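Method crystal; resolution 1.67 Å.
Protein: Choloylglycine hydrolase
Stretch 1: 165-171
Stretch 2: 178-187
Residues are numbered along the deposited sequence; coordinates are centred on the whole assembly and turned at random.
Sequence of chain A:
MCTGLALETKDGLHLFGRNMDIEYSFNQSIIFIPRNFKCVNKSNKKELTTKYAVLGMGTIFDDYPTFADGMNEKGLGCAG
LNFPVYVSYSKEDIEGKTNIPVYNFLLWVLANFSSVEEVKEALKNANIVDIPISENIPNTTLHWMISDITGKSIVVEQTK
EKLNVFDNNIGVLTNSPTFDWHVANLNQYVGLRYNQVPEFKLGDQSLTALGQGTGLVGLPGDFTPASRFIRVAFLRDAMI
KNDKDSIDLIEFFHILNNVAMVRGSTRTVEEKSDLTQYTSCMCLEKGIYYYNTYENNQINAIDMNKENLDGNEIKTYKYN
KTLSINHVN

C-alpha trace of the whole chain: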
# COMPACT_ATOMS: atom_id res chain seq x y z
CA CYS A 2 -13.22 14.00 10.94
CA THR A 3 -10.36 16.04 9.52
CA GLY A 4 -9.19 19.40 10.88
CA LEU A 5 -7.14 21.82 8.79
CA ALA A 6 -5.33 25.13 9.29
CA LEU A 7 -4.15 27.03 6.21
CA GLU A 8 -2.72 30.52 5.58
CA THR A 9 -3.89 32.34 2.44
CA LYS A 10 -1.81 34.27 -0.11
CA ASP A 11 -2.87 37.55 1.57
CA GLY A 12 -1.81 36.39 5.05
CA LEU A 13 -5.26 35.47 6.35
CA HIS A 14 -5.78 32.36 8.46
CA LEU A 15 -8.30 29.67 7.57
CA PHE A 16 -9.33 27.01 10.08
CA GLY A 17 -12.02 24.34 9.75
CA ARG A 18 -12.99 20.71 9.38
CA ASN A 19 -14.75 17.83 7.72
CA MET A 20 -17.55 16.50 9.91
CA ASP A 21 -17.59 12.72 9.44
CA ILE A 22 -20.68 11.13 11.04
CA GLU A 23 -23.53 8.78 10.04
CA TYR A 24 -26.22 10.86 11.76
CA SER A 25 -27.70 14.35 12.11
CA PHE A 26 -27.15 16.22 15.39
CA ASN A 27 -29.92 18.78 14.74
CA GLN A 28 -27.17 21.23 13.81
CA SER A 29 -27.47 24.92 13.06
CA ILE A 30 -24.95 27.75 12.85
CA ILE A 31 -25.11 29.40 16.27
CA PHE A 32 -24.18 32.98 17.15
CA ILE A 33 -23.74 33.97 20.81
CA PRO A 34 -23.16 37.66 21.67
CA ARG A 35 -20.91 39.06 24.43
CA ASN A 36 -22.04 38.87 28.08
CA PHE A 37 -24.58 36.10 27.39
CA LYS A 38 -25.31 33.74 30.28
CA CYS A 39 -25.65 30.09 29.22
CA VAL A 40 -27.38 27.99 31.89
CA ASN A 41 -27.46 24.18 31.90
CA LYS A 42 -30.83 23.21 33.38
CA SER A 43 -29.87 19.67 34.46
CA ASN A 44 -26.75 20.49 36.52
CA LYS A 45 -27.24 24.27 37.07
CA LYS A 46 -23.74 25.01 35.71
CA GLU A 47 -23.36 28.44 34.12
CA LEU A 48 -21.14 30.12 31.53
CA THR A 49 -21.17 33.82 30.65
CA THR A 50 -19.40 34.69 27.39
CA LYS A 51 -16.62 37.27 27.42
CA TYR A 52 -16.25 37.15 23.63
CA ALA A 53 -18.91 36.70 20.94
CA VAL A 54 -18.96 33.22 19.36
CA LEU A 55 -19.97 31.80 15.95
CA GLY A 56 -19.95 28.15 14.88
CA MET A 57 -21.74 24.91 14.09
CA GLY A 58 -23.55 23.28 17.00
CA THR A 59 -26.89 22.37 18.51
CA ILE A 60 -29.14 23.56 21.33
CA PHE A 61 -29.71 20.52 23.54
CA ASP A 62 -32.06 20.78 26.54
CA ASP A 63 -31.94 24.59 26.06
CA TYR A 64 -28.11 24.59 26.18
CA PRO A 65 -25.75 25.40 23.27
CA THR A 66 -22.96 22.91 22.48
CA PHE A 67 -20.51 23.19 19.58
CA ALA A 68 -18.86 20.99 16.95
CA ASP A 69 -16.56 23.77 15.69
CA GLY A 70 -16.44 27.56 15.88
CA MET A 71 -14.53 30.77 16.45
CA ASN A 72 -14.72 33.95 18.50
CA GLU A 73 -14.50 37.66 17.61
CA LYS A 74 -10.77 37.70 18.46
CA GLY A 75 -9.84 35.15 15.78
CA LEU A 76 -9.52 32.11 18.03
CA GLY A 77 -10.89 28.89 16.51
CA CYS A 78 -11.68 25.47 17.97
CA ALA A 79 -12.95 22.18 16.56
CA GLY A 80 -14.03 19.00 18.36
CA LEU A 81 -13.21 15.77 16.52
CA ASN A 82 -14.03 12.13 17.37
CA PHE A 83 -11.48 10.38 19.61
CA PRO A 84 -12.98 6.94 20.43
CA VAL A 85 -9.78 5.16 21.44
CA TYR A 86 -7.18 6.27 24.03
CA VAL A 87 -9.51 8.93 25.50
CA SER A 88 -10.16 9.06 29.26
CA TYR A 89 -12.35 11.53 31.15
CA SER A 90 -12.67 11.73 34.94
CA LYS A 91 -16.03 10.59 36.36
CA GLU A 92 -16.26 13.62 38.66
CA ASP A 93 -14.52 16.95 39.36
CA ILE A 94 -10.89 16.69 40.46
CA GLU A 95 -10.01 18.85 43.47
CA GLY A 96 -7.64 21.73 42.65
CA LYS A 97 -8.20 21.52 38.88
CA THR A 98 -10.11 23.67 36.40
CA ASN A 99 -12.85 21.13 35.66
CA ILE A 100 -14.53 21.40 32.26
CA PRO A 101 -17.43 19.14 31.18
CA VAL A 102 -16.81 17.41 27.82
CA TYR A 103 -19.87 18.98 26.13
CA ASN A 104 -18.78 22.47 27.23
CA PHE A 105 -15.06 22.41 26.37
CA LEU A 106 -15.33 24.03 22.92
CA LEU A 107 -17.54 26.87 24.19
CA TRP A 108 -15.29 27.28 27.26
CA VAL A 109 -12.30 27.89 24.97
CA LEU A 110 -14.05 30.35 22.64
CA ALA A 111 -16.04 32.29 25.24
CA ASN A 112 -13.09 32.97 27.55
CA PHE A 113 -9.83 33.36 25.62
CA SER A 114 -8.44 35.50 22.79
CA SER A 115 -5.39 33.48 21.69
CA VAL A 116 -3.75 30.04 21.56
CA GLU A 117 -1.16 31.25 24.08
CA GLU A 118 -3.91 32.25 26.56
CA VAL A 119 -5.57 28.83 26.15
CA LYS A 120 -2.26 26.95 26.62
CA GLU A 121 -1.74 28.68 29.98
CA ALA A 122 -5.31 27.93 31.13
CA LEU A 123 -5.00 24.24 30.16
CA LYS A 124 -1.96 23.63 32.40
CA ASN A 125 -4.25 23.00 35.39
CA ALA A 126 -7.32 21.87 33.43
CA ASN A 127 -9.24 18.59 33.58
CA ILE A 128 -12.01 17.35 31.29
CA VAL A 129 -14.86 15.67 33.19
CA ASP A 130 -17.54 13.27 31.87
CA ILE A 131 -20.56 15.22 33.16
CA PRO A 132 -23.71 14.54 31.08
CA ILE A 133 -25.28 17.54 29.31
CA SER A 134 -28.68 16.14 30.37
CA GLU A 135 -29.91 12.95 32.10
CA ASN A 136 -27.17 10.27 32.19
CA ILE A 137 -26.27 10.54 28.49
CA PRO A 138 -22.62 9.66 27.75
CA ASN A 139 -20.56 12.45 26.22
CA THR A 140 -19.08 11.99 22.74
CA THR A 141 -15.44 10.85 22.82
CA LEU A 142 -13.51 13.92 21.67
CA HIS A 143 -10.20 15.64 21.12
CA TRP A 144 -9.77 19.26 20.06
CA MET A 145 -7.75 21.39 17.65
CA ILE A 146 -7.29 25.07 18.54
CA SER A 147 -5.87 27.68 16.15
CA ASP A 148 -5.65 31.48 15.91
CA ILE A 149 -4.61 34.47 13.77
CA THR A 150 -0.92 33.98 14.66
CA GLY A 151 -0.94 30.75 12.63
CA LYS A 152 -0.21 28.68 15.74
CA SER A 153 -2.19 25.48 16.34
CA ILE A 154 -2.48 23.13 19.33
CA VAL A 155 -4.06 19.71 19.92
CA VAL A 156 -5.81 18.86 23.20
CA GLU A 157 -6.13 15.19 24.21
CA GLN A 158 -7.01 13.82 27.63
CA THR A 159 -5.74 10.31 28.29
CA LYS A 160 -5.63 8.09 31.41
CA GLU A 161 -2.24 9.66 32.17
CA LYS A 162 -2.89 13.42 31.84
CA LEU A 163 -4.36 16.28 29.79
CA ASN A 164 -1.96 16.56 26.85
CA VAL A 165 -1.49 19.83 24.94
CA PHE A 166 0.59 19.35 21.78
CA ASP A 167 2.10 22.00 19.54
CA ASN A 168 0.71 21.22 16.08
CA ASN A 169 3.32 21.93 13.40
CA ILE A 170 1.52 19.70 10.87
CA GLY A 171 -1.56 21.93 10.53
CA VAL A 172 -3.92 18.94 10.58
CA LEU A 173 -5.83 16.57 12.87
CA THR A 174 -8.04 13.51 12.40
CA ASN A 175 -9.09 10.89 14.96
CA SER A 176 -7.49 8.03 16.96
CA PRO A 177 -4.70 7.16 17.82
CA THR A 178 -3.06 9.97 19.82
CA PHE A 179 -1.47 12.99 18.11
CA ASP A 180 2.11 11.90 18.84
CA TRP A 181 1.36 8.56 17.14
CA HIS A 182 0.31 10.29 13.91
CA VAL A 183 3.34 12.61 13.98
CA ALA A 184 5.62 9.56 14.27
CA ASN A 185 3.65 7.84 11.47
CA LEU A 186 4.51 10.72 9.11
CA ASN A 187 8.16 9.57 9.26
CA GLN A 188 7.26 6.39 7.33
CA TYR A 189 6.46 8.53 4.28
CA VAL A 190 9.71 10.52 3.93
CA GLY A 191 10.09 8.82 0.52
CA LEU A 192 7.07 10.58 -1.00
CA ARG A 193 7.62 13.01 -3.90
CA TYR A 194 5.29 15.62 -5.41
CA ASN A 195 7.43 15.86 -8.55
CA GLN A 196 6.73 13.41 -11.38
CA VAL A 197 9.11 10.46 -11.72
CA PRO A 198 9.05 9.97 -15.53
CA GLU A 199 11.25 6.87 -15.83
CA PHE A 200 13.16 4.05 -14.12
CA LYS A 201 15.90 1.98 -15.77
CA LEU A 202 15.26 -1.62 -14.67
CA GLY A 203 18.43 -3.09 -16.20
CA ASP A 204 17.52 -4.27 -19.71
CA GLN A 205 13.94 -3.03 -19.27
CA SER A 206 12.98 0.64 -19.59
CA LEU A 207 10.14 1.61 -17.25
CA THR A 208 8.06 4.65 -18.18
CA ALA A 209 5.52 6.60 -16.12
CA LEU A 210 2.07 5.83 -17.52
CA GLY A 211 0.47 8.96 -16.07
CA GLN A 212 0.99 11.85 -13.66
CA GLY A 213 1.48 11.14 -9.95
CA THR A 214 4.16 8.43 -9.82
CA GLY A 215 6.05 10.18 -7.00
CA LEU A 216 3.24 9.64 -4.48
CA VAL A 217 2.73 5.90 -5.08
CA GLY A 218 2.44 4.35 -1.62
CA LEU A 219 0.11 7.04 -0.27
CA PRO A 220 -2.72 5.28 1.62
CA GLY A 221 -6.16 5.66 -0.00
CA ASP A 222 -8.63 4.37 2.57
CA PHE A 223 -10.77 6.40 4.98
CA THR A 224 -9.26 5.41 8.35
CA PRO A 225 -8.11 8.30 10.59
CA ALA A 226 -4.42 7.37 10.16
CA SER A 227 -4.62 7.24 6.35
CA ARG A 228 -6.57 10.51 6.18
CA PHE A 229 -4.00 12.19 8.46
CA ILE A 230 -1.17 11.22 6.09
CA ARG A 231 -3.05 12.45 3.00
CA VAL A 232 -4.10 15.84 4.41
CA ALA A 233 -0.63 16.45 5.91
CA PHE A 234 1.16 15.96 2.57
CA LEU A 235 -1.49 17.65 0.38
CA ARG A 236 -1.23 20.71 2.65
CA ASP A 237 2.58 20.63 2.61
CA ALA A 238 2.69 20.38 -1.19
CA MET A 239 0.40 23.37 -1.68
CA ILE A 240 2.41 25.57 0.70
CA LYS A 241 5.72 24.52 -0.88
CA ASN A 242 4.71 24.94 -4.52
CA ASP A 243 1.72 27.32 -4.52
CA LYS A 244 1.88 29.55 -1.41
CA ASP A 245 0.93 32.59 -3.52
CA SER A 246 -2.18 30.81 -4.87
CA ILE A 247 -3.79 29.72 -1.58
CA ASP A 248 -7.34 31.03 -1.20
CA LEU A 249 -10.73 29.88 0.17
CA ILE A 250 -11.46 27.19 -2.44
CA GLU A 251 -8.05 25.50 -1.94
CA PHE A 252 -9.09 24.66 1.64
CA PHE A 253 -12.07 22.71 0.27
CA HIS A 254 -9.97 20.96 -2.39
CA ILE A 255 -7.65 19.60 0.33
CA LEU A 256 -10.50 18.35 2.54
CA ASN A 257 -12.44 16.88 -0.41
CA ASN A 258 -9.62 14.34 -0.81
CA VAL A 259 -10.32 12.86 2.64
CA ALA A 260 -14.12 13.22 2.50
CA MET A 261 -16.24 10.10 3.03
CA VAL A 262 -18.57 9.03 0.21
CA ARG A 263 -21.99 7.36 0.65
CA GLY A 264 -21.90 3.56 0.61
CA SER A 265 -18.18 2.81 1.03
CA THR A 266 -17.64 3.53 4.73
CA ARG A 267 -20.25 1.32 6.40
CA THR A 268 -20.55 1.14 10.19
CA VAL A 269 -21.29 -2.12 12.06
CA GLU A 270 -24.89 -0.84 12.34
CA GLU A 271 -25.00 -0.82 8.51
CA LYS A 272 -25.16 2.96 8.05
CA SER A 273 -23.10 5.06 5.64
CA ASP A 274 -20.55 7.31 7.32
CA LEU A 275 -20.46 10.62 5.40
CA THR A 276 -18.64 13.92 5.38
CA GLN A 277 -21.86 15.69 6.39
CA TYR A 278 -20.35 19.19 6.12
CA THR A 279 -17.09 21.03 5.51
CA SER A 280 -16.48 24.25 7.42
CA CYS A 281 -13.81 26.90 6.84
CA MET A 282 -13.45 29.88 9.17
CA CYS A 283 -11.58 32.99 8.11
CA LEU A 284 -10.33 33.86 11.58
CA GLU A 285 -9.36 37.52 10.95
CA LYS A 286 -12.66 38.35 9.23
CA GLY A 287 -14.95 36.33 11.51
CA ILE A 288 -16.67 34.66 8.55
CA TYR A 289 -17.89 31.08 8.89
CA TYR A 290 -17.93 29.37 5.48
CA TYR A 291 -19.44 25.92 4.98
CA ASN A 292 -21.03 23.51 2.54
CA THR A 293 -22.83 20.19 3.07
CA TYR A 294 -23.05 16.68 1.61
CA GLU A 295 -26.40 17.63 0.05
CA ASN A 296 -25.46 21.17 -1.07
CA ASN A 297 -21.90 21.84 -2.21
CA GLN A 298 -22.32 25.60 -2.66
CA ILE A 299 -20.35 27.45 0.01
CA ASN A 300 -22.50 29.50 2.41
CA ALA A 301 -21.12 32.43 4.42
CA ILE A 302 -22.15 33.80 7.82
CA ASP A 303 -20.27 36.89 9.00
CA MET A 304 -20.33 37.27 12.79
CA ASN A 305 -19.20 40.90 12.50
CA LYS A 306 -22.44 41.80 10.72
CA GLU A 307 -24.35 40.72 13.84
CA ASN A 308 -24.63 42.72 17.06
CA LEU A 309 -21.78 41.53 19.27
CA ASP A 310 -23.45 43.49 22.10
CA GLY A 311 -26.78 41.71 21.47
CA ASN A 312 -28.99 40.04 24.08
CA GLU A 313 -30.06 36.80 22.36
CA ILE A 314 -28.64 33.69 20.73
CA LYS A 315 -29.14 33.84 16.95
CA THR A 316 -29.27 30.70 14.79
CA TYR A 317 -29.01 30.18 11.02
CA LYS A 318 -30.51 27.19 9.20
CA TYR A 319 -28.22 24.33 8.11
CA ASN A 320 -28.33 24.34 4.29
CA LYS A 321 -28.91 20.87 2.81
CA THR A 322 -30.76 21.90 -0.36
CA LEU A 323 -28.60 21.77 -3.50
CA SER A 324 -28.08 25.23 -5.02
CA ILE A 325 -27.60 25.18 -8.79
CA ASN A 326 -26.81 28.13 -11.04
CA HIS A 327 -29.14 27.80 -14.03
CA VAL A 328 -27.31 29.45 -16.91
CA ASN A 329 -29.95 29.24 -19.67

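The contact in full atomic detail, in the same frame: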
# COMPACT_ATOMS: atom_id res chain seq x y z
N VAL A 165 -1.36 18.68 25.84
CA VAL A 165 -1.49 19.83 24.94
C VAL A 165 -0.28 19.84 24.02
O VAL A 165 0.83 20.18 24.44
CB VAL A 165 -1.62 21.18 25.71
CG1 VAL A 165 -1.75 22.34 24.73
CG2 VAL A 165 -2.81 21.16 26.66
N PHE A 166 -0.49 19.44 22.76
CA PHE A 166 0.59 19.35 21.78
C PHE A 166 0.66 20.59 20.91
O PHE A 166 -0.37 21.13 20.50
CB PHE A 166 0.37 18.15 20.85
CG PHE A 166 0.27 16.83 21.55
CD1 PHE A 166 1.41 16.13 21.93
CD2 PHE A 166 -0.98 16.25 21.78
CE1 PHE A 166 1.32 14.89 22.56
CE2 PHE A 166 -1.08 15.01 22.41
CZ PHE A 166 0.07 14.33 22.80
N ASP A 167 1.88 21.04 20.62
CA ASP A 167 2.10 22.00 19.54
C ASP A 167 1.90 21.28 18.21
O ASP A 167 2.50 20.23 17.97
CB ASP A 167 3.52 22.59 19.61
CG ASP A 167 3.69 23.61 20.72
OD1 ASP A 167 2.68 24.02 21.33
OD2 ASP A 167 4.84 24.00 20.98
N ASN A 168 1.03 21.83 17.37
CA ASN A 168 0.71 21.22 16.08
C ASN A 168 1.41 21.94 14.93
O ASN A 168 0.94 22.96 14.44
CB ASN A 168 -0.81 21.18 15.86
CG ASN A 168 -1.20 20.37 14.63
OD1 ASN A 168 -0.38 20.09 13.75
ND2 ASN A 168 -2.47 19.99 14.56
N ASN A 169 2.54 21.38 14.50
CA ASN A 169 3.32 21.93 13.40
C ASN A 169 2.99 21.27 12.06
O ASN A 169 3.64 21.53 11.05
CB ASN A 169 4.82 21.82 13.70
CG ASN A 169 5.24 22.67 14.89
OD1 ASN A 169 5.90 22.19 15.81
ND2 ASN A 169 4.87 23.94 14.87
N ILE A 170 1.96 20.42 12.07
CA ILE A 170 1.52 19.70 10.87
C ILE A 170 0.37 20.45 10.20
O ILE A 170 0.21 20.40 8.98
CB ILE A 170 1.05 18.25 11.19
CG1 ILE A 170 1.88 17.61 12.32
CG2 ILE A 170 1.03 17.38 9.93
CD1 ILE A 170 3.36 17.41 12.01
N GLY A 171 -0.42 21.15 11.01
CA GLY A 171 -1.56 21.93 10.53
C GLY A 171 -2.82 21.11 10.31
O GLY A 171 -3.79 21.59 9.72
N THR A 178 -3.49 8.69 19.28
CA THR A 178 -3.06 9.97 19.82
C THR A 178 -2.23 10.78 18.82
O THR A 178 -1.69 10.22 17.86
CB THR A 178 -2.26 9.79 21.13
OG1 THR A 178 -1.09 9.00 20.87
CG2 THR A 178 -3.11 9.11 22.20
N PHE A 179 -2.13 12.08 19.05
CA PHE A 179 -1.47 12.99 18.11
C PHE A 179 0.00 12.64 17.87
O PHE A 179 0.47 12.67 16.73
CB PHE A 179 -1.61 14.45 18.57
CG PHE A 179 -1.08 15.45 17.58
CD1 PHE A 179 -1.71 15.65 16.35
CD2 PHE A 179 0.05 16.21 17.88
CE1 PHE A 179 -1.22 16.57 15.44
CE2 PHE A 179 0.55 17.14 16.97
CZ PHE A 179 -0.09 17.32 15.75
N ASP A 180 0.71 12.29 18.95
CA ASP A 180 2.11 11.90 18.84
C ASP A 180 2.31 10.65 17.99
O ASP A 180 3.35 10.50 17.34
CB ASP A 180 2.74 11.73 20.23
CG ASP A 180 2.01 10.71 21.09
OD1 ASP A 180 0.80 10.89 21.33
OD2 ASP A 180 2.65 9.74 21.54
N TRP A 181 1.32 9.76 17.99
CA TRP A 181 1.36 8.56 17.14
C TRP A 181 1.34 8.94 15.66
O TRP A 181 2.13 8.41 14.87
CB TRP A 181 0.20 7.60 17.47
CG TRP A 181 0.31 6.28 16.74
CD1 TRP A 181 0.82 5.12 17.23
CD2 TRP A 181 -0.09 6.01 15.39
NE1 TRP A 181 0.77 4.14 16.26
CE2 TRP A 181 0.22 4.66 15.12
CE3 TRP A 181 -0.67 6.79 14.37
CZ2 TRP A 181 -0.04 4.06 13.89
CZ3 TRP A 181 -0.93 6.19 13.14
CH2 TRP A 181 -0.62 4.84 12.91
N HIS A 182 0.43 9.85 15.29
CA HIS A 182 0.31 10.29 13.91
C HIS A 182 1.56 11.02 13.43
O HIS A 182 2.02 10.81 12.31
CB HIS A 182 -0.92 11.19 13.73
CG HIS A 182 -2.23 10.46 13.88
ND1 HIS A 182 -2.75 9.68 12.88
CD2 HIS A 182 -3.11 10.42 14.90
CE1 HIS A 182 -3.91 9.17 13.28
NE2 HIS A 182 -4.15 9.61 14.51
N VAL A 183 2.12 11.87 14.30
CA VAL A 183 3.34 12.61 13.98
C VAL A 183 4.50 11.65 13.69
O VAL A 183 5.27 11.86 12.75
CB VAL A 183 3.71 13.62 15.10
CG1 VAL A 183 5.05 14.28 14.82
CG2 VAL A 183 2.63 14.68 15.23
N ALA A 184 4.61 10.59 14.49
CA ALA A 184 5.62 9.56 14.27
C ALA A 184 5.34 8.76 12.99
O ALA A 184 6.27 8.34 12.29
CB ALA A 184 5.73 8.63 15.47
N ASN A 185 4.06 8.56 12.68
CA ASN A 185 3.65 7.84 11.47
C ASN A 185 4.03 8.57 10.19
O ASN A 185 4.28 7.94 9.16
CB ASN A 185 2.14 7.53 11.50
CG ASN A 185 1.73 6.46 10.49
OD1 ASN A 185 2.45 5.48 10.28
ND2 ASN A 185 0.57 6.64 9.88
N LEU A 186 4.09 9.90 10.25
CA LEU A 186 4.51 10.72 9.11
C LEU A 186 5.91 10.35 8.62
O LEU A 186 6.19 10.39 7.42
CB LEU A 186 4.47 12.21 9.45
CG LEU A 186 3.12 12.88 9.69
CD1 LEU A 186 3.34 14.24 10.31
CD2 LEU A 186 2.33 13.01 8.39
N ASN A 187 6.78 9.97 9.56
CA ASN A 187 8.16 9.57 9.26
C ASN A 187 8.30 8.38 8.31
O ASN A 187 9.33 8.20 7.67
CB ASN A 187 8.92 9.28 10.56
CG ASN A 187 9.13 10.52 11.40
OD1 ASN A 187 9.25 11.63 10.89
ND2 ASN A 187 9.20 10.33 12.72

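No hydrogen bond joins these two stretches, and yet a polar atom makes their shortest contact: N168 OD1 lies 3.4 Å from F179 CZ, at the edge of the F179 ring and near its plane. An aromatic rim carries partial positive charge on its hydrogens, so a carbonyl oxygen is well tolerated there. The same oxygen is held from its own side by two backbone amides, I170 N and G171 N, each 2.9 Å from N168 OD1 with N-H...acceptor angles of 144° and 145°. The turn after the strand is thus pinned, while G171, at phi 83°, adopts a conformation that favours glycine.

The strand at 165-167 and the helix beginning at F179 run in roughly the same direction, their axes 27° apart and 10.4 Å apart at closest approach. That spacing leaves room for side chains between the backbones, and F179 fills much of it, burying 110 Å² of the 361 Å² total. F179 CB lies over one face of the F166 ring, 4.2 Å from its centroid and 29° off the normal, a CH-pi contact. The two rings meet obliquely, with centroids 5.6 Å apart and planes at 46°; F166 CB also approaches F179 CD2 at 3.6 Å.

Beyond the strand, I170 continues the apolar seam, level with V183, one helical turn after F179. I170 CG1 sits 4.0 Å from F179 CZ and 4.2 Å from V183 CG2, and I170 CD1 reaches L186 CD1 at 3.6 Å. F179, V183 and L186 all direct CA-to-CB toward the first stretch, as the i, i+4, i+7 spacing of one helical face predicts.

At the helix start, D180 OD1 accepts a hydrogen bond from T178 OG1 at 2.7 Å and lies 3.8 Å from F166 CZ, a van der Waals contact. T178 occupies the N-cap position, but its side chain makes no capping bond.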